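Local coordinates for pantothenate synthetase (Francisella tularensis subsp. tularensis, PDB 3N8H), which probably condenses pantoate with beta-alanine at the cost of ATP, through a pantoyl-adenylate intermediate, to make pantothenate, at residues Gly150-Gln155 with Arg251-Phe256; Ile26-Thr31 with Ile54-Val59. All coordinates share one frame; numbering follows the deposited sequence.

Contact 1: Gly150-Gln155 with Arg251-Phe256; sequences GEKDYQ and RLIDNF. With AMP (adenosine monophosphate), chain D; PRO (proline), chain C.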
loop_
_atom_site.group_PDB
_atom_site.type_symbol
_atom_site.label_atom_id
_atom_site.label_comp_id
_atom_site.label_asym_id
_atom_site.label_seq_id
_atom_site.Cartn_x
_atom_site.Cartn_y
_atom_site.Cartn_z
ATOM N N GLY A 150 -2.723 -16.617 -12.921
ATOM C CA GLY A 150 -3.473 -17.838 -13.137
ATOM C C GLY A 150 -4.838 -17.775 -12.444
ATOM O O GLY A 150 -4.973 -17.305 -11.310
ATOM N N GLU A 151 -5.862 -18.244 -13.142
ATOM C CA GLU A 151 -7.205 -18.337 -12.577
ATOM C C GLU A 151 -7.274 -19.234 -11.320
ATOM O O GLU A 151 -8.153 -19.074 -10.452
ATOM C CB GLU A 151 -8.144 -18.870 -13.656
ATOM C CG GLU A 151 -9.560 -19.089 -13.205
ATOM C CD GLU A 151 -10.372 -19.774 -14.269
ATOM O OE1 GLU A 151 -10.567 -21.005 -14.169
ATOM O OE2 GLU A 151 -10.795 -19.080 -15.217
ATOM N N LYS A 152 -6.349 -20.176 -11.212
ATOM C CA LYS A 152 -6.377 -21.106 -10.079
ATOM C C LYS A 152 -6.405 -20.395 -8.732
ATOM O O LYS A 152 -7.046 -20.855 -7.788
ATOM C CB LYS A 152 -5.169 -22.035 -10.117
ATOM C CG LYS A 152 -5.323 -23.221 -9.171
ATOM C CD LYS A 152 -4.062 -24.038 -9.101
ATOM C CE LYS A 152 -3.163 -23.509 -8.035
ATOM N NZ LYS A 152 -1.767 -23.925 -8.312
ATOM N N ASP A 153 -5.661 -19.297 -8.631
ATOM C CA ASP A 153 -5.661 -18.500 -7.418
ATOM C C ASP A 153 -6.684 -17.376 -7.609
ATOM O O ASP A 153 -6.346 -16.199 -7.837
ATOM C CB ASP A 153 -4.258 -17.984 -7.166
ATOM C CG ASP A 153 -3.256 -19.118 -7.007
ATOM O OD1 ASP A 153 -3.244 -19.724 -5.912
ATOM O OD2 ASP A 153 -2.498 -19.399 -7.970
ATOM N N TYR A 154 -7.952 -17.772 -7.553
ATOM C CA TYR A 154 -9.062 -16.895 -7.955
ATOM C C TYR A 154 -9.201 -15.619 -7.129
ATOM O O TYR A 154 -9.410 -14.502 -7.667
ATOM C CB TYR A 154 -10.386 -17.655 -7.880
ATOM C CG TYR A 154 -11.465 -17.023 -8.716
ATOM C CD1 TYR A 154 -11.528 -17.262 -10.086
ATOM C CD2 TYR A 154 -12.419 -16.183 -8.140
ATOM C CE1 TYR A 154 -12.521 -16.690 -10.867
ATOM C CE2 TYR A 154 -13.423 -15.597 -8.917
ATOM C CZ TYR A 154 -13.465 -15.859 -10.280
ATOM O OH TYR A 154 -14.444 -15.294 -11.069
ATOM N N GLN A 155 -9.148 -15.793 -5.816
ATOM C CA GLN A 155 -9.264 -14.646 -4.910
ATOM C C GLN A 155 -8.074 -13.686 -5.081
ATOM O O GLN A 155 -8.237 -12.457 -5.122
ATOM C CB GLN A 155 -9.355 -15.138 -3.487
ATOM C CG GLN A 155 -10.711 -15.737 -3.152
ATOM C CD GLN A 155 -10.680 -16.448 -1.804
ATOM O OE1 GLN A 155 -10.162 -17.571 -1.683
ATOM N NE2 GLN A 155 -11.203 -15.781 -0.779
ATOM N N ARG A 251 -0.489 -28.670 1.168
ATOM C CA ARG A 251 -1.796 -28.043 1.048
ATOM C C ARG A 251 -2.015 -27.591 -0.397
ATOM O O ARG A 251 -1.265 -26.759 -0.901
ATOM C CB ARG A 251 -1.932 -26.858 2.004
ATOM C CG ARG A 251 -3.349 -26.298 2.135
ATOM C CD ARG A 251 -3.352 -24.991 2.969
ATOM N NE ARG A 251 -4.697 -24.445 3.020
ATOM C CZ ARG A 251 -5.201 -23.613 2.107
ATOM N NH1 ARG A 251 -4.447 -23.202 1.111
ATOM N NH2 ARG A 251 -6.452 -23.182 2.207
ATOM N N LEU A 252 -3.028 -28.157 -1.050
ATOM C CA LEU A 252 -3.382 -27.801 -2.434
ATOM C C LEU A 252 -4.770 -27.163 -2.539
ATOM O O LEU A 252 -5.649 -27.471 -1.732
ATOM C CB LEU A 252 -3.363 -29.045 -3.311
ATOM C CG LEU A 252 -2.021 -29.785 -3.358
ATOM C CD1 LEU A 252 -2.128 -30.941 -4.334
ATOM C CD2 LEU A 252 -0.867 -28.815 -3.714
ATOM N N ILE A 253 -4.956 -26.282 -3.535
ATOM C CA ILE A 253 -6.233 -25.611 -3.751
ATOM C C ILE A 253 -6.622 -25.725 -5.208
ATOM O O ILE A 253 -5.780 -26.011 -6.086
ATOM C CB ILE A 253 -6.213 -24.101 -3.339
ATOM C CG1 ILE A 253 -5.674 -23.186 -4.465
ATOM C CG2 ILE A 253 -5.440 -23.903 -2.042
ATOM C CD1 ILE A 253 -5.615 -21.699 -4.099
ATOM N N ASP A 254 -7.904 -25.501 -5.454
ATOM C CA ASP A 254 -8.453 -25.516 -6.800
ATOM C C ASP A 254 -9.775 -24.717 -6.870
ATOM O O ASP A 254 -10.463 -24.512 -5.870
ATOM C CB ASP A 254 -8.667 -26.977 -7.251
ATOM C CG ASP A 254 -8.786 -27.113 -8.756
ATOM O OD1 ASP A 254 -8.680 -26.077 -9.489
ATOM O OD2 ASP A 254 -9.021 -28.249 -9.212
ATOM N N ASN A 255 -10.123 -24.254 -8.062
ATOM C CA ASN A 255 -11.470 -23.783 -8.293
ATOM C C ASN A 255 -11.794 -24.028 -9.765
ATOM O O ASN A 255 -10.896 -24.039 -10.613
ATOM C CB ASN A 255 -11.600 -22.304 -7.917
ATOM C CG ASN A 255 -11.047 -21.421 -8.961
ATOM O OD1 ASN A 255 -11.746 -21.056 -9.926
ATOM N ND2 ASN A 255 -9.761 -21.125 -8.842
ATOM N N PHE A 256 -13.059 -24.280 -10.059
ATOM C CA PHE A 256 -13.518 -24.511 -11.435
ATOM C C PHE A 256 -15.015 -24.224 -11.500
ATOM O O PHE A 256 -15.684 -24.184 -10.462
ATOM C CB PHE A 256 -13.226 -25.969 -11.868
ATOM C CG PHE A 256 -13.455 -26.993 -10.767
ATOM C CD1 PHE A 256 -14.739 -27.367 -10.407
ATOM C CD2 PHE A 256 -12.382 -27.563 -10.083
ATOM C CE1 PHE A 256 -14.962 -28.312 -9.395
ATOM C CE2 PHE A 256 -12.594 -28.499 -9.057
ATOM C CZ PHE A 256 -13.901 -28.869 -8.718
HETATM P P AMP D . 2.910 -19.323 -7.529
HETATM O O1P AMP D . 4.336 -19.446 -8.057
HETATM O O2P AMP D . 2.219 -20.604 -7.171
HETATM O O3P AMP D . 2.761 -18.274 -6.488
HETATM O "O5'" AMP D . 2.081 -18.904 -8.859
HETATM C "C5'" AMP D . 2.530 -17.888 -9.756
HETATM C "C4'" AMP D . 1.473 -17.608 -10.795
HETATM O "O4'" AMP D . 1.233 -18.829 -11.566
HETATM C "C3'" AMP D . 0.114 -17.176 -10.215
HETATM O "O3'" AMP D . -0.519 -16.243 -11.107
HETATM C "C2'" AMP D . -0.660 -18.488 -10.210
HETATM O "O2'" AMP D . -2.075 -18.377 -10.183
HETATM C "C1'" AMP D . -0.150 -19.142 -11.492
HETATM N N9 AMP D . -0.378 -20.591 -11.514
HETATM C C8 AMP D . -0.036 -21.463 -10.537
HETATM N N7 AMP D . -0.430 -22.725 -10.866
HETATM C C5 AMP D . -1.064 -22.655 -12.064
HETATM C C6 AMP D . -1.718 -23.621 -12.971
HETATM N N6 AMP D . -1.780 -24.917 -12.624
HETATM N N1 AMP D . -2.249 -23.179 -14.126
HETATM C C2 AMP D . -2.196 -21.861 -14.435
HETATM N N3 AMP D . -1.609 -20.921 -13.664
HETATM C C4 AMP D . -1.028 -21.251 -12.481
HETATM N N PRO C . 0.876 -19.362 -4.378
HETATM C CA PRO C . 1.044 -18.356 -3.333
HETATM C C PRO C . 1.306 -19.029 -1.985
HETATM O O PRO C . 1.185 -20.257 -1.887
HETATM C CB PRO C . -0.310 -17.645 -3.326
HETATM C CG PRO C . -0.785 -17.759 -4.737
HETATM C CD PRO C . -0.291 -19.092 -5.236
HETATM O O HOH W 1 -9.144 -22.643 -12.096
HETATM O O HOH W 2 -3.091 -26.468 -6.606
#
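The ring of Y154 and the carboxamide of N255 are the two flat groups that meet here, their planes 66° apart. The amide oxygen OD1 of N255 comes obliquely to the ring, 3.8 Å from CD1 of Y154, while the carbonyl O of E151 lies in the ring plane at its edge. The nitrogen end of the amide does the bonding: ND2 of N255 donates to O of E151 at 3.1 Å, fairly straight at 160°, with the acceptor close to the amide plane but the donor tilted from the plane of the carbonyl. O of K152 is also near, 2.9 Å from the same ND2. With its CG lodged between the backbone N and carbonyl carbon (chi1 78°), N255 sends its amide off the strand into the turn before helix 154-166. At the other end of the amide, OD1 accepts from R240, whose guanidinium also forms a salt bridge with E151. A water donating to both OE1 of E151 and O of N255 adds a second link between the segments.

Nearer the nucleotide, K152 runs its aliphatic chain past I253, CD lying 4.0 Å from O of I253, and bends at chi3 to bring NZ within 3.1 Å of N7 of the AMP adenine. L187 O and S188 OG accept hydrogen bonds from that ammonium. CD1 of I253 reaches OD1 of D153, whose other oxygen, OD2, takes a very short 2.5 Å bond from the ribose O2'. G150 N donates to the neighbouring O3', and the bound proline packs against OD1 of D153. The side chain of N255 thus holds the nucleotide-binding turn by the carbonyl of E151, leaving the charged ends of K152 and D153 turned to adenine and ribose, where the ammonium would be expected to polarise N7.

Contact 2: Ile26-Thr31 with Ile54-Val59; sequences IGFVPT and IVSIFV. With AMP (adenosine monophosphate), chain D.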
loop_
_atom_site.group_PDB
_atom_site.type_symbol
_atom_site.label_atom_id
_atom_site.label_comp_id
_atom_site.label_asym_id
_atom_site.label_seq_id
_atom_site.Cartn_x
_atom_site.Cartn_y
_atom_site.Cartn_z
ATOM N N ILE A 26 5.860 -4.301 -22.147
ATOM C CA ILE A 26 6.462 -5.132 -21.110
ATOM C C ILE A 26 5.417 -6.045 -20.476
ATOM O O ILE A 26 4.385 -5.579 -19.972
ATOM C CB ILE A 26 7.095 -4.275 -20.015
ATOM C CG1 ILE A 26 8.004 -3.213 -20.635
ATOM C CG2 ILE A 26 7.859 -5.159 -19.023
ATOM C CD1 ILE A 26 8.798 -2.420 -19.627
ATOM N N GLY A 27 5.687 -7.344 -20.508
ATOM C CA GLY A 27 4.861 -8.317 -19.808
ATOM C C GLY A 27 5.545 -8.859 -18.559
ATOM O O GLY A 27 6.749 -9.130 -18.554
ATOM N N PHE A 28 4.779 -9.016 -17.492
ATOM C CA PHE A 28 5.367 -9.421 -16.221
ATOM C C PHE A 28 4.696 -10.673 -15.669
ATOM O O PHE A 28 3.472 -10.735 -15.562
ATOM C CB PHE A 28 5.268 -8.277 -15.209
ATOM C CG PHE A 28 5.740 -8.648 -13.810
ATOM C CD1 PHE A 28 5.046 -8.208 -12.688
ATOM C CD2 PHE A 28 6.864 -9.441 -13.625
ATOM C CE1 PHE A 28 5.473 -8.547 -11.400
ATOM C CE2 PHE A 28 7.310 -9.784 -12.336
ATOM C CZ PHE A 28 6.621 -9.333 -11.231
ATOM N N VAL A 29 5.487 -11.675 -15.319
ATOM C CA VAL A 29 4.923 -12.875 -14.703
ATOM C C VAL A 29 5.558 -13.120 -13.323
ATOM O O VAL A 29 6.643 -13.644 -13.242
ATOM C CB VAL A 29 5.123 -14.136 -15.587
ATOM C CG1 VAL A 29 4.463 -15.366 -14.924
ATOM C CG2 VAL A 29 4.528 -13.961 -17.008
ATOM N N PRO A 30 4.880 -12.721 -12.232
ATOM C CA PRO A 30 5.476 -12.972 -10.904
ATOM C C PRO A 30 5.294 -14.436 -10.511
ATOM O O PRO A 30 4.254 -15.030 -10.809
ATOM C CB PRO A 30 4.657 -12.058 -9.962
ATOM C CG PRO A 30 3.290 -11.944 -10.652
ATOM C CD PRO A 30 3.601 -11.994 -12.158
ATOM N N THR A 31 6.283 -15.022 -9.847
ATOM C CA THR A 31 6.157 -16.421 -9.393
ATOM C C THR A 31 6.972 -16.560 -8.120
ATOM O O THR A 31 7.685 -15.639 -7.736
ATOM C CB THR A 31 6.697 -17.444 -10.461
ATOM O OG1 THR A 31 8.111 -17.627 -10.317
ATOM C CG2 THR A 31 6.425 -16.974 -11.899
ATOM N N ILE A 54 9.329 -10.176 -18.393
ATOM C CA ILE A 54 10.009 -10.244 -17.118
ATOM C C ILE A 54 9.332 -11.300 -16.271
ATOM O O ILE A 54 8.098 -11.328 -16.147
ATOM C CB ILE A 54 9.868 -8.910 -16.347
ATOM C CG1 ILE A 54 10.496 -7.757 -17.128
ATOM C CG2 ILE A 54 10.440 -9.028 -14.933
ATOM C CD1 ILE A 54 10.211 -6.384 -16.500
ATOM N N VAL A 55 10.132 -12.163 -15.669
ATOM C CA VAL A 55 9.609 -13.152 -14.730
ATOM C C VAL A 55 10.303 -12.916 -13.394
ATOM O O VAL A 55 11.528 -12.782 -13.354
ATOM C CB VAL A 55 9.881 -14.590 -15.234
ATOM C CG1 VAL A 55 9.603 -15.630 -14.139
ATOM C CG2 VAL A 55 9.057 -14.884 -16.504
ATOM N N SER A 56 9.537 -12.812 -12.312
ATOM C CA SER A 56 10.163 -12.729 -10.995
ATOM C C SER A 56 10.097 -14.108 -10.324
ATOM O O SER A 56 9.206 -14.911 -10.604
ATOM C CB SER A 56 9.555 -11.626 -10.100
ATOM O OG SER A 56 8.154 -11.803 -9.821
ATOM N N ILE A 57 11.084 -14.380 -9.488
ATOM C CA ILE A 57 11.074 -15.525 -8.601
ATOM C C ILE A 57 11.477 -14.996 -7.242
ATOM O O ILE A 57 12.595 -14.482 -7.045
ATOM C CB ILE A 57 12.057 -16.614 -9.043
ATOM C CG1 ILE A 57 11.570 -17.273 -10.340
ATOM C CG2 ILE A 57 12.263 -17.666 -7.931
ATOM C CD1 ILE A 57 12.565 -18.294 -10.898
ATOM N N PHE A 58 10.530 -15.086 -6.316
ATOM C CA PHE A 58 10.721 -14.570 -4.976
ATOM C C PHE A 58 9.731 -15.283 -4.074
ATOM O O PHE A 58 8.511 -15.090 -4.199
ATOM C CB PHE A 58 10.523 -13.041 -4.907
ATOM C CG PHE A 58 10.707 -12.460 -3.502
ATOM C CD1 PHE A 58 9.638 -11.847 -2.832
ATOM C CD2 PHE A 58 11.943 -12.549 -2.851
ATOM C CE1 PHE A 58 9.797 -11.323 -1.536
ATOM C CE2 PHE A 58 12.114 -12.035 -1.562
ATOM C CZ PHE A 58 11.041 -11.411 -0.902
ATOM N N VAL A 59 10.269 -16.138 -3.199
ATOM C CA VAL A 59 9.469 -16.793 -2.193
ATOM C C VAL A 59 9.228 -15.808 -1.052
ATOM O O VAL A 59 10.061 -15.626 -0.153
ATOM C CB VAL A 59 10.136 -18.073 -1.638
ATOM C CG1 VAL A 59 9.139 -18.804 -0.765
ATOM C CG2 VAL A 59 10.615 -19.016 -2.780
HETATM P P AMP D . 2.910 -19.323 -7.529
HETATM O O1P AMP D . 4.336 -19.446 -8.057
HETATM O O2P AMP D . 2.219 -20.604 -7.171
HETATM O O3P AMP D . 2.761 -18.274 -6.488
HETATM O "O5'" AMP D . 2.081 -18.904 -8.859
HETATM C "C5'" AMP D . 2.530 -17.888 -9.756
HETATM C "C4'" AMP D . 1.473 -17.608 -10.795
HETATM O "O4'" AMP D . 1.233 -18.829 -11.566
HETATM C "C3'" AMP D . 0.114 -17.176 -10.215
HETATM O "O3'" AMP D . -0.519 -16.243 -11.107
HETATM C "C2'" AMP D . -0.660 -18.488 -10.210
HETATM O "O2'" AMP D . -2.075 -18.377 -10.183
HETATM C "C1'" AMP D . -0.150 -19.142 -11.492
HETATM N N9 AMP D . -0.378 -20.591 -11.514
HETATM C C8 AMP D . -0.036 -21.463 -10.537
HETATM N N7 AMP D . -0.430 -22.725 -10.866
HETATM C C5 AMP D . -1.064 -22.655 -12.064
HETATM C C6 AMP D . -1.718 -23.621 -12.971
HETATM N N6 AMP D . -1.780 -24.917 -12.624
HETATM N N1 AMP D . -2.249 -23.179 -14.126
HETATM C C2 AMP D . -2.196 -21.861 -14.435
HETATM N N3 AMP D . -1.609 -20.921 -13.664
HETATM C C4 AMP D . -1.028 -21.251 -12.481
HETATM O O HOH W 3 7.873 -12.972 -7.543
#
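F28 and S56 meet across two parallel strands: the phenyl ring turns its edge to the serine, with CZ 3.2 Å from OG of S56 and CB of S56 in the ring plane. CG of F28 stands anti to the backbone N (chi1 175°), which lays the ring alongside the neighbouring strand, its CD2 3.8 Å from CG2 of I54. At the start of the pair, CG2 of I26 touches CD1 of I54. On the sheet face carrying V29, V55 and T31, the two valines pack loosely. T31 is modelled in two conformers; in the one given here its OG1 donates to O of S56 at 2.9 Å in the carbonyl plane and has a further partner in the backbone N of G33. The same carbonyl also receives a weak bond from T31 N.

The backbones carrying these side chains are joined by a parallel ladder. I54 N donates to G27 O and V29 N to I54 O, both nearly straight; S56 N to V29 O is longer, its donor well above the carbonyl plane. F58 N to T31 O continues the run of bonds. There a water donates to O of T31 and sits 2.6 Å from OG of S56.

Helix 127-142 covers the F28 and S56 face through L138; helix 37-49 covers the other, with L42 and A46 on V29 and I43 on V55. T31 lies beside H39, the probable proton donor, and close to the AMP phosphate. These two strands and helix 37-49 form a beta-alpha-beta crossover of the Rossmann-like HUP fold, whose strand 26-31 delivers its C-terminal end to the nucleotide site.

Overall arrangement
From the N terminus, the chain first closes contact 2: strand 26-31 leads through helix 37-49 and returns as strand 52-57 beside it, a short local loop within the parallel sheet. The chain then completes more of that sheet, and at the end of strand 146-150, next to strand 26-31, contact 1 opens. It closes only after about a hundred residues, when strand 250-257 of the C-terminal antiparallel sheet comes back against the turn 150-155. The two loops follow in series, neither nesting nor crossing. Their centres are 19 Å apart and they do not touch, yet both reach AMP, contact 2 from within the nucleotide-binding sheet and contact 1 where the turn leaving that sheet meets the C-terminal antiparallel sheet.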